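Local coordinates for oligopeptide-binding protein oppA (Lactococcus lactis, PDB 3DRF) that captures oligopeptides outside the cell in a large, closing cavity and serves as the receptor of the OppABCDF ABC transporter that imports them, at residues S77-I82 with L557-M562; S477-Q482 with A521-Y526; T502-D507 with Q527-K532. All blocks are in the same frame, centred on the assembly; numbering follows the deposited sequence.

Contact 1 (S77-I82 with L557-M562)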
loop_
_atom_site.group_PDB
_atom_site.type_symbol
_atom_site.label_atom_id
_atom_site.label_comp_id
_atom_site.label_asym_id
_atom_site.label_seq_id
_atom_site.Cartn_x
_atom_site.Cartn_y
_atom_site.Cartn_z
ATOM N N SER A 77 -2.497 -2.075 20.183
ATOM C CA SER A 77 -3.602 -1.842 19.282
ATOM C C SER A 77 -3.590 -0.441 18.648
ATOM O O SER A 77 -4.317 -0.204 17.747
ATOM C CB SER A 77 -4.946 -2.025 20.015
ATOM O OG SER A 77 -5.041 -1.080 21.057
ATOM N N GLY A 78 -2.752 0.442 19.154
ATOM C CA GLY A 78 -2.492 1.759 18.542
ATOM C C GLY A 78 -1.251 1.836 17.631
ATOM O O GLY A 78 -0.806 2.871 17.224
ATOM N N PHE A 79 -0.701 0.652 17.344
ATOM C CA PHE A 79 0.444 0.429 16.386
ATOM C C PHE A 79 1.794 0.883 16.992
ATOM O O PHE A 79 2.790 0.962 16.297
ATOM C CB PHE A 79 0.187 1.064 14.976
ATOM C CG PHE A 79 -1.150 0.670 14.385
ATOM C CD1 PHE A 79 -1.400 -0.647 14.096
ATOM C CD2 PHE A 79 -2.125 1.575 14.200
ATOM C CE1 PHE A 79 -2.656 -1.049 13.582
ATOM C CE2 PHE A 79 -3.357 1.176 13.661
ATOM C CZ PHE A 79 -3.599 -0.134 13.387
ATOM N N LYS A 80 1.811 1.193 18.231
ATOM C CA LYS A 80 3.025 1.581 18.919
ATOM C C LYS A 80 3.887 0.347 19.198
ATOM O O LYS A 80 3.371 -0.658 19.633
ATOM C CB LYS A 80 2.647 2.261 20.262
ATOM C CG LYS A 80 3.809 2.833 20.998
ATOM C CD LYS A 80 3.605 3.089 22.526
ATOM C CE LYS A 80 2.426 3.927 22.933
ATOM N NZ LYS A 80 2.356 4.258 24.396
ATOM N N PHE A 81 5.164 0.378 18.914
ATOM C CA PHE A 81 6.045 -0.787 19.169
ATOM C C PHE A 81 6.046 -1.178 20.637
ATOM O O PHE A 81 6.085 -0.341 21.499
ATOM C CB PHE A 81 7.519 -0.485 18.791
ATOM C CG PHE A 81 7.739 -0.188 17.313
ATOM C CD1 PHE A 81 7.512 -1.156 16.359
ATOM C CD2 PHE A 81 8.180 1.047 16.900
ATOM C CE1 PHE A 81 7.738 -0.915 15.018
ATOM C CE2 PHE A 81 8.394 1.325 15.554
ATOM C CZ PHE A 81 8.185 0.362 14.625
ATOM N N ILE A 82 6.018 -2.481 20.855
ATOM C CA ILE A 82 6.214 -3.072 22.156
ATOM C C ILE A 82 7.354 -4.086 22.045
ATOM O O ILE A 82 7.816 -4.416 21.015
ATOM C CB ILE A 82 4.909 -3.700 22.689
ATOM C CG1 ILE A 82 4.414 -4.853 21.808
ATOM C CG2 ILE A 82 3.820 -2.541 22.899
ATOM C CD1 ILE A 82 3.234 -5.646 22.446
ATOM N N LEU A 557 -10.061 -9.706 13.648
ATOM C CA LEU A 557 -9.653 -8.518 12.897
ATOM C C LEU A 557 -9.251 -7.364 13.840
ATOM O O LEU A 557 -9.154 -6.230 13.448
ATOM C CB LEU A 557 -10.709 -8.077 11.875
ATOM C CG LEU A 557 -10.930 -8.949 10.637
ATOM C CD1 LEU A 557 -11.931 -8.258 9.711
ATOM C CD2 LEU A 557 -9.577 -9.184 9.854
ATOM N N ASP A 558 -9.027 -7.681 15.087
ATOM C CA ASP A 558 -8.647 -6.693 16.076
ATOM C C ASP A 558 -7.192 -6.276 15.844
ATOM O O ASP A 558 -6.342 -7.118 15.649
ATOM C CB ASP A 558 -8.745 -7.273 17.476
ATOM C CG ASP A 558 -10.188 -7.650 17.899
ATOM O OD1 ASP A 558 -11.159 -7.402 17.232
ATOM O OD2 ASP A 558 -10.314 -8.259 18.941
ATOM N N TYR A 559 -6.928 -4.975 15.894
ATOM C CA TYR A 559 -5.580 -4.504 15.780
ATOM C C TYR A 559 -4.870 -4.768 17.096
ATOM O O TYR A 559 -5.486 -4.801 18.128
ATOM C CB TYR A 559 -5.547 -3.012 15.359
ATOM C CG TYR A 559 -6.061 -2.736 13.940
ATOM C CD1 TYR A 559 -5.419 -3.265 12.857
ATOM C CD2 TYR A 559 -7.208 -1.959 13.713
ATOM C CE1 TYR A 559 -5.878 -3.030 11.558
ATOM C CE2 TYR A 559 -7.664 -1.717 12.426
ATOM C CZ TYR A 559 -6.986 -2.269 11.354
ATOM O OH TYR A 559 -7.373 -2.070 10.046
ATOM N N GLY A 560 -3.596 -4.994 17.016
ATOM C CA GLY A 560 -2.921 -5.399 18.246
ATOM C C GLY A 560 -2.876 -6.922 18.585
ATOM O O GLY A 560 -2.231 -7.330 19.512
ATOM N N ALA A 561 -3.562 -7.740 17.791
ATOM C CA ALA A 561 -3.437 -9.185 17.946
ATOM C C ALA A 561 -2.161 -9.655 17.267
ATOM O O ALA A 561 -2.019 -9.514 16.098
ATOM C CB ALA A 561 -4.673 -9.861 17.307
ATOM N N MET A 562 -1.248 -10.178 18.054
ATOM C CA MET A 562 0.101 -10.515 17.536
ATOM C C MET A 562 0.357 -12.002 17.232
ATOM O O MET A 562 1.333 -12.329 16.677
ATOM C CB MET A 562 1.198 -10.021 18.504
ATOM C CG MET A 562 1.219 -8.502 18.707
ATOM S SD MET A 562 1.721 -7.699 17.140
ATOM C CE MET A 562 0.206 -6.751 16.742
#

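Contact 2 (S477-Q482 with A521-Y526)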
loop_
_atom_site.group_PDB
_atom_site.type_symbol
_atom_site.label_atom_id
_atom_site.label_comp_id
_atom_site.label_asym_id
_atom_site.label_seq_id
_atom_site.Cartn_x
_atom_site.Cartn_y
_atom_site.Cartn_z
ATOM N N SER A 477 0.804 1.633 8.796
ATOM C CA SER A 477 0.108 1.918 10.051
ATOM C C SER A 477 0.607 3.143 10.796
ATOM O O SER A 477 0.440 3.224 11.962
ATOM C CB SER A 477 0.075 0.700 10.984
ATOM O OG SER A 477 1.368 0.247 11.233
ATOM N N GLU A 478 1.245 4.084 10.104
ATOM C CA GLU A 478 1.588 5.399 10.667
ATOM C C GLU A 478 1.138 6.416 9.604
ATOM O O GLU A 478 1.352 6.178 8.445
ATOM C CB GLU A 478 3.109 5.434 10.906
ATOM C CG GLU A 478 3.564 6.483 11.954
ATOM C CD GLU A 478 3.544 7.924 11.432
ATOM O OE1 GLU A 478 3.771 8.099 10.227
ATOM O OE2 GLU A 478 3.281 8.754 12.232
ATOM N N PRO A 479 0.554 7.518 10.009
ATOM C CA PRO A 479 -0.163 8.346 8.998
ATOM C C PRO A 479 0.651 9.188 7.957
ATOM O O PRO A 479 0.078 9.655 7.023
ATOM C CB PRO A 479 -1.039 9.283 9.861
ATOM C CG PRO A 479 -0.355 9.299 11.211
ATOM C CD PRO A 479 0.132 7.870 11.385
ATOM N N SER A 480 1.943 9.372 8.188
ATOM C CA SER A 480 2.776 10.097 7.210
ATOM C C SER A 480 2.685 9.437 5.820
ATOM O O SER A 480 2.739 8.252 5.690
ATOM C CB SER A 480 4.234 10.126 7.695
ATOM O OG SER A 480 4.962 10.934 6.759
ATOM N N GLN A 481 2.539 10.284 4.824
ATOM C CA GLN A 481 2.431 9.844 3.427
ATOM C C GLN A 481 3.660 10.175 2.576
ATOM O O GLN A 481 3.586 10.190 1.400
ATOM C CB GLN A 481 1.131 10.349 2.776
ATOM C CG GLN A 481 -0.090 9.800 3.602
ATOM C CD GLN A 481 -1.417 10.097 2.917
ATOM O OE1 GLN A 481 -1.554 11.030 2.134
ATOM N NE2 GLN A 481 -2.400 9.305 3.237
ATOM N N GLN A 482 4.807 10.371 3.220
ATOM C CA GLN A 482 6.098 10.462 2.497
ATOM C C GLN A 482 6.282 9.318 1.538
ATOM O O GLN A 482 6.785 9.536 0.488
ATOM C CB GLN A 482 7.303 10.440 3.487
ATOM C CG GLN A 482 7.388 11.724 4.411
ATOM C CD GLN A 482 8.124 12.881 3.718
ATOM O OE1 GLN A 482 8.333 12.875 2.567
ATOM N NE2 GLN A 482 8.461 13.895 4.475
ATOM N N ALA A 521 -1.854 20.430 13.096
ATOM C CA ALA A 521 -1.990 21.554 12.147
ATOM C C ALA A 521 -1.243 21.305 10.829
ATOM O O ALA A 521 -1.734 21.688 9.801
ATOM C CB ALA A 521 -1.548 22.892 12.817
ATOM N N ALA A 522 -0.091 20.661 10.905
ATOM C CA ALA A 522 0.617 20.290 9.693
ATOM C C ALA A 522 -0.169 19.270 8.869
ATOM O O ALA A 522 -0.261 19.409 7.709
ATOM C CB ALA A 522 1.979 19.755 10.100
ATOM N N PHE A 523 -0.776 18.296 9.521
ATOM C CA PHE A 523 -1.638 17.323 8.824
ATOM C C PHE A 523 -2.858 18.008 8.189
ATOM O O PHE A 523 -3.220 17.664 7.127
ATOM C CB PHE A 523 -2.091 16.176 9.768
ATOM C CG PHE A 523 -1.213 14.929 9.681
ATOM C CD1 PHE A 523 -1.156 14.143 8.543
ATOM C CD2 PHE A 523 -0.440 14.553 10.762
ATOM C CE1 PHE A 523 -0.363 13.015 8.470
ATOM C CE2 PHE A 523 0.349 13.389 10.716
ATOM C CZ PHE A 523 0.393 12.641 9.557
ATOM N N VAL A 524 -3.459 18.963 8.881
ATOM C CA VAL A 524 -4.627 19.674 8.309
ATOM C C VAL A 524 -4.188 20.463 7.047
ATOM O O VAL A 524 -4.848 20.444 6.067
ATOM C CB VAL A 524 -5.280 20.618 9.363
ATOM C CG1 VAL A 524 -6.254 21.601 8.676
ATOM C CG2 VAL A 524 -6.019 19.802 10.411
ATOM N N LYS A 525 -3.095 21.180 7.164
ATOM C CA LYS A 525 -2.572 21.992 6.027
ATOM C C LYS A 525 -2.284 21.123 4.805
ATOM O O LYS A 525 -2.676 21.457 3.737
ATOM C CB LYS A 525 -1.369 22.841 6.453
ATOM C CG LYS A 525 -0.865 23.732 5.289
ATOM C CD LYS A 525 0.333 24.582 5.720
ATOM C CE LYS A 525 0.696 25.670 4.711
ATOM N NZ LYS A 525 1.139 25.082 3.393
ATOM N N TYR A 526 -1.623 20.000 5.031
ATOM C CA TYR A 526 -1.376 19.006 3.990
ATOM C C TYR A 526 -2.668 18.521 3.308
ATOM O O TYR A 526 -2.743 18.452 2.122
ATOM C CB TYR A 526 -0.671 17.814 4.643
ATOM C CG TYR A 526 -0.546 16.593 3.736
ATOM C CD1 TYR A 526 0.220 16.623 2.563
ATOM C CD2 TYR A 526 -1.198 15.406 4.060
ATOM C CE1 TYR A 526 0.317 15.463 1.753
ATOM C CE2 TYR A 526 -1.104 14.286 3.264
ATOM C CZ TYR A 526 -0.369 14.337 2.102
ATOM O OH TYR A 526 -0.258 13.215 1.267
#

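Contact 3 (T502-D507 with Q527-K532)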
loop_
_atom_site.group_PDB
_atom_site.type_symbol
_atom_site.label_atom_id
_atom_site.label_comp_id
_atom_site.label_asym_id
_atom_site.label_seq_id
_atom_site.Cartn_x
_atom_site.Cartn_y
_atom_site.Cartn_z
ATOM N N THR A 502 5.844 19.187 -0.847
ATOM C CA THR A 502 7.102 18.685 -0.277
ATOM C C THR A 502 7.352 19.318 1.116
ATOM O O THR A 502 7.598 18.627 2.046
ATOM C CB THR A 502 8.284 18.994 -1.213
ATOM O OG1 THR A 502 8.180 18.103 -2.334
ATOM C CG2 THR A 502 9.633 18.785 -0.489
ATOM N N LYS A 503 7.174 20.657 1.249
ATOM C CA LYS A 503 7.314 21.280 2.563
ATOM C C LYS A 503 6.233 20.809 3.544
ATOM O O LYS A 503 6.504 20.636 4.728
ATOM C CB LYS A 503 7.313 22.793 2.435
ATOM C CG LYS A 503 8.563 23.343 1.764
ATOM C CD LYS A 503 8.623 24.845 1.941
ATOM C CE LYS A 503 9.780 25.468 1.197
ATOM N NZ LYS A 503 9.374 25.889 -0.172
ATOM N N ASP A 504 4.963 20.593 3.060
ATOM C CA ASP A 504 3.925 20.025 3.912
ATOM C C ASP A 504 4.350 18.669 4.463
ATOM O O ASP A 504 4.133 18.368 5.636
ATOM C CB ASP A 504 2.610 19.891 3.139
ATOM C CG ASP A 504 1.927 21.225 2.914
ATOM O OD1 ASP A 504 2.364 22.227 3.516
ATOM O OD2 ASP A 504 0.952 21.274 2.133
ATOM N N LEU A 505 4.752 17.771 3.569
ATOM C CA LEU A 505 5.139 16.388 3.923
ATOM C C LEU A 505 6.283 16.420 4.964
ATOM O O LEU A 505 6.215 15.749 5.970
ATOM C CB LEU A 505 5.637 15.609 2.700
ATOM C CG LEU A 505 4.473 15.170 1.738
ATOM C CD1 LEU A 505 5.089 14.707 0.434
ATOM C CD2 LEU A 505 3.546 14.089 2.302
ATOM N N ASN A 506 7.261 17.273 4.717
ATOM C CA ASN A 506 8.423 17.387 5.632
ATOM C C ASN A 506 7.983 17.994 6.982
ATOM O O ASN A 506 8.433 17.553 7.993
ATOM C CB ASN A 506 9.549 18.210 4.976
ATOM C CG ASN A 506 10.174 17.513 3.767
ATOM O OD1 ASN A 506 9.981 16.362 3.518
ATOM N ND2 ASN A 506 10.926 18.274 3.048
ATOM N N ASP A 507 7.107 18.993 6.936
ATOM C CA ASP A 507 6.647 19.653 8.197
ATOM C C ASP A 507 5.973 18.636 9.145
ATOM O O ASP A 507 6.184 18.685 10.324
ATOM C CB ASP A 507 5.758 20.862 7.853
ATOM C CG ASP A 507 5.648 21.843 8.995
ATOM O OD1 ASP A 507 6.639 22.072 9.666
ATOM O OD2 ASP A 507 4.610 22.398 9.161
ATOM N N GLN A 527 -3.655 18.171 4.113
ATOM C CA GLN A 527 -4.939 17.716 3.561
ATOM C C GLN A 527 -5.639 18.810 2.705
ATOM O O GLN A 527 -6.109 18.559 1.652
ATOM C CB GLN A 527 -5.878 17.245 4.688
ATOM C CG GLN A 527 -5.417 15.901 5.393
ATOM C CD GLN A 527 -6.207 15.634 6.691
ATOM O OE1 GLN A 527 -7.324 15.215 6.658
ATOM N NE2 GLN A 527 -5.592 15.848 7.776
ATOM N N GLU A 528 -5.651 20.032 3.209
ATOM C CA GLU A 528 -6.228 21.156 2.484
ATOM C C GLU A 528 -5.426 21.433 1.219
ATOM O O GLU A 528 -5.992 21.628 0.197
ATOM C CB GLU A 528 -6.161 22.429 3.357
ATOM C CG GLU A 528 -7.125 22.478 4.598
ATOM C CD GLU A 528 -6.796 23.630 5.536
ATOM O OE1 GLU A 528 -5.699 24.175 5.515
ATOM O OE2 GLU A 528 -7.694 23.934 6.278
ATOM N N ASP A 529 -4.103 21.424 1.309
ATOM C CA ASP A 529 -3.271 21.786 0.151
ATOM C C ASP A 529 -3.360 20.712 -0.964
ATOM O O ASP A 529 -3.409 21.041 -2.097
ATOM C CB ASP A 529 -1.782 22.018 0.543
ATOM C CG ASP A 529 -1.584 23.272 1.368
ATOM O OD1 ASP A 529 -2.458 24.115 1.456
ATOM O OD2 ASP A 529 -0.488 23.344 1.911
ATOM N N MET A 530 -3.429 19.457 -0.595
ATOM C CA MET A 530 -3.542 18.383 -1.588
ATOM C C MET A 530 -4.892 18.521 -2.295
ATOM O O MET A 530 -4.966 18.336 -3.439
ATOM C CB MET A 530 -3.475 17.018 -0.888
ATOM C CG MET A 530 -1.971 16.660 -0.510
ATOM S SD MET A 530 -0.899 16.302 -2.024
ATOM C CE MET A 530 -1.241 14.514 -2.268
ATOM N N ASN A 531 -5.945 18.846 -1.562
ATOM C CA ASN A 531 -7.280 19.013 -2.206
ATOM C C ASN A 531 -7.300 20.245 -3.164
ATOM O O ASN A 531 -7.855 20.184 -4.197
ATOM C CB ASN A 531 -8.376 19.144 -1.114
ATOM C CG ASN A 531 -8.776 17.803 -0.507
ATOM O OD1 ASN A 531 -8.378 16.755 -0.972
ATOM N ND2 ASN A 531 -9.543 17.858 0.528
ATOM N N LYS A 532 -6.652 21.335 -2.792
ATOM C CA LYS A 532 -6.626 22.550 -3.647
ATOM C C LYS A 532 -5.741 22.358 -4.890
ATOM O O LYS A 532 -6.150 22.680 -5.942
ATOM C CB LYS A 532 -6.171 23.768 -2.841
ATOM C CG LYS A 532 -6.245 25.053 -3.714
ATOM C CD LYS A 532 -5.941 26.294 -2.867
ATOM C CE LYS A 532 -6.179 27.617 -3.733
ATOM N NZ LYS A 532 -5.497 28.873 -3.147
#

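Contact 1 (S77-I82 with L557-M562)
The ring of F79 drives its edge into the face of Y559, a T-shaped (edge-to-face) pair with ring centroids 5.1 Å apart and planes at 69°. The two atoms at the leading edge of the phenylalanine, CE1 and CZ, do the touching: F79 CE1 lies 3.6 Å from Y559 CD1, and F79 CZ stands over the tyrosine face, offset toward the rim near CG. Relative to the F79 ring, Y559 CD1 lies at the edge, in its plane. In F79, CG sits anti to the carbonyl carbon and beside the backbone N (chi1 -51°), which swings the ring out from a backbone with positive phi and brings its end nearer to Y559 than its CB bond alone would suggest. The same choice at Y559 (chi1 -67°), whose CB points toward 77-82, carries the ring toward that segment, where one face receives the edge. The tyrosine hydroxyl has its partner elsewhere, a hydrogen bond with Q298 O, which probably limits how far the ring can shift. Next to the rings S77 lies on the turn: its CB is 3.4 Å from Y559 O and its CA 3.8 Å from G560 CA. G560 occupies the third position of a type II beta turn from D558 to A561, at backbone angles that by themselves call for glycine, and a CB here would also clash with S77 CA. The contact thus joins two surface loops distant in sequence, one leading into strand 81-82 and the other running between strand 536-549 and helix 564-567. Strand 292-307 lies beside both rings, with M300 against F79 and Q297 against Y559, while F79 also pairs by backbone hydrogen bonding with S185.

Contact 2 (S477-Q482 with A521-Y526)
F523 and Y526, one helical turn apart on helix 516-533, reach into the loop 477-482 and meet P479 and Q481 in two different ways. F523 brings the end of its ring against the proline: F523 CZ lies 3.7 Å from P479 CB and almost as near to CG, the two side chains crossing at about a right angle. S480 N sits at the edge of the same ring, in its plane, but its hydrogen bond goes to the carboxylate of E478, which also forms a salt bridge with R519. Y526 instead uses its hydroxyl, donating to Q481 OE1 at 2.7 Å. The donor lies in the carbonyl plane, on a lone pair, with a C=O...donor angle of 141°, and the amide stands perpendicular to the ring. Y526 CG is anti to the backbone N (chi1 171°), carrying the hydroxyl out to the loop. Q481 NE2 bonds to L360 O, so both ends of this buried amide are satisfied, which probably holds it against flipping. In this member of the solute-binding protein 5 family, the loop between strand 468-474 and helix 482-485, with Q481 as N-cap, thus packs on helix 516-533, and S477 packs on the bound peptide.

Contact 3 (T502-D507 with Q527-K532)
The carboxylates of D504 and D529 face each other edge on, their planes only 22° apart and so nearly coplanar, although the side chains as a whole cross at about a right angle. One oxygen of each does the meeting: D504 OD2 and D529 OD2 are 2.5 Å apart. D504 OD2 also lies 3.2 Å from D529 CB, while D504 OD1 stays 3.5 Å from D529 OD2. Both residues place CG anti to the carbonyl carbon (chi1 -74° for D504 and -70° for D529), and with their CB bonds directed toward the opposite helix this sends the two acid groups into the gap between helices 499-508 and 516-533. The helices are 8.3 Å apart at the CA atoms of this pair. K525, one turn before D529 on the same helix, forms salt bridges with D504 OD1 and D529 OD2, so a single ammonium serves both acids. Y526 packs against the side chain of D504, which is buried, whereas D529 is partly exposed. Replacing D504 with an alanine would probably leave D529 without its close oxygen partner and K525 with one carboxylate fewer, opening a gap between the two helices. Two oxygens this close make it probable that one of the acids is protonated. The burial of D504 and the nearness of a second acid would be expected to favour protonation of one carboxyl, while K525 would offset the negative charge that remains.

In the fold
Contact 1 is a surface meeting of two loops, contact 2 is buried, and contact 3 is partly buried. Contacts 2 and 3 share helix 516-533 and have centres about 8 Å apart: the helix packs on the loop 477-482 through one turn and on helix 499-508 through that turn and the next. K525 ties them together through its salt bridge with D504, and Q482 probably hydrogen-bonds to N506. Contact 1 reaches contact 2 where F79 packs on S477, but its nearest atoms stay about 16 Å from contact 3. The chemistry shifts accordingly, from an aromatic pair at the surface, through mixed apolar packing and a neutral hydrogen bond, to paired acids with a lysine.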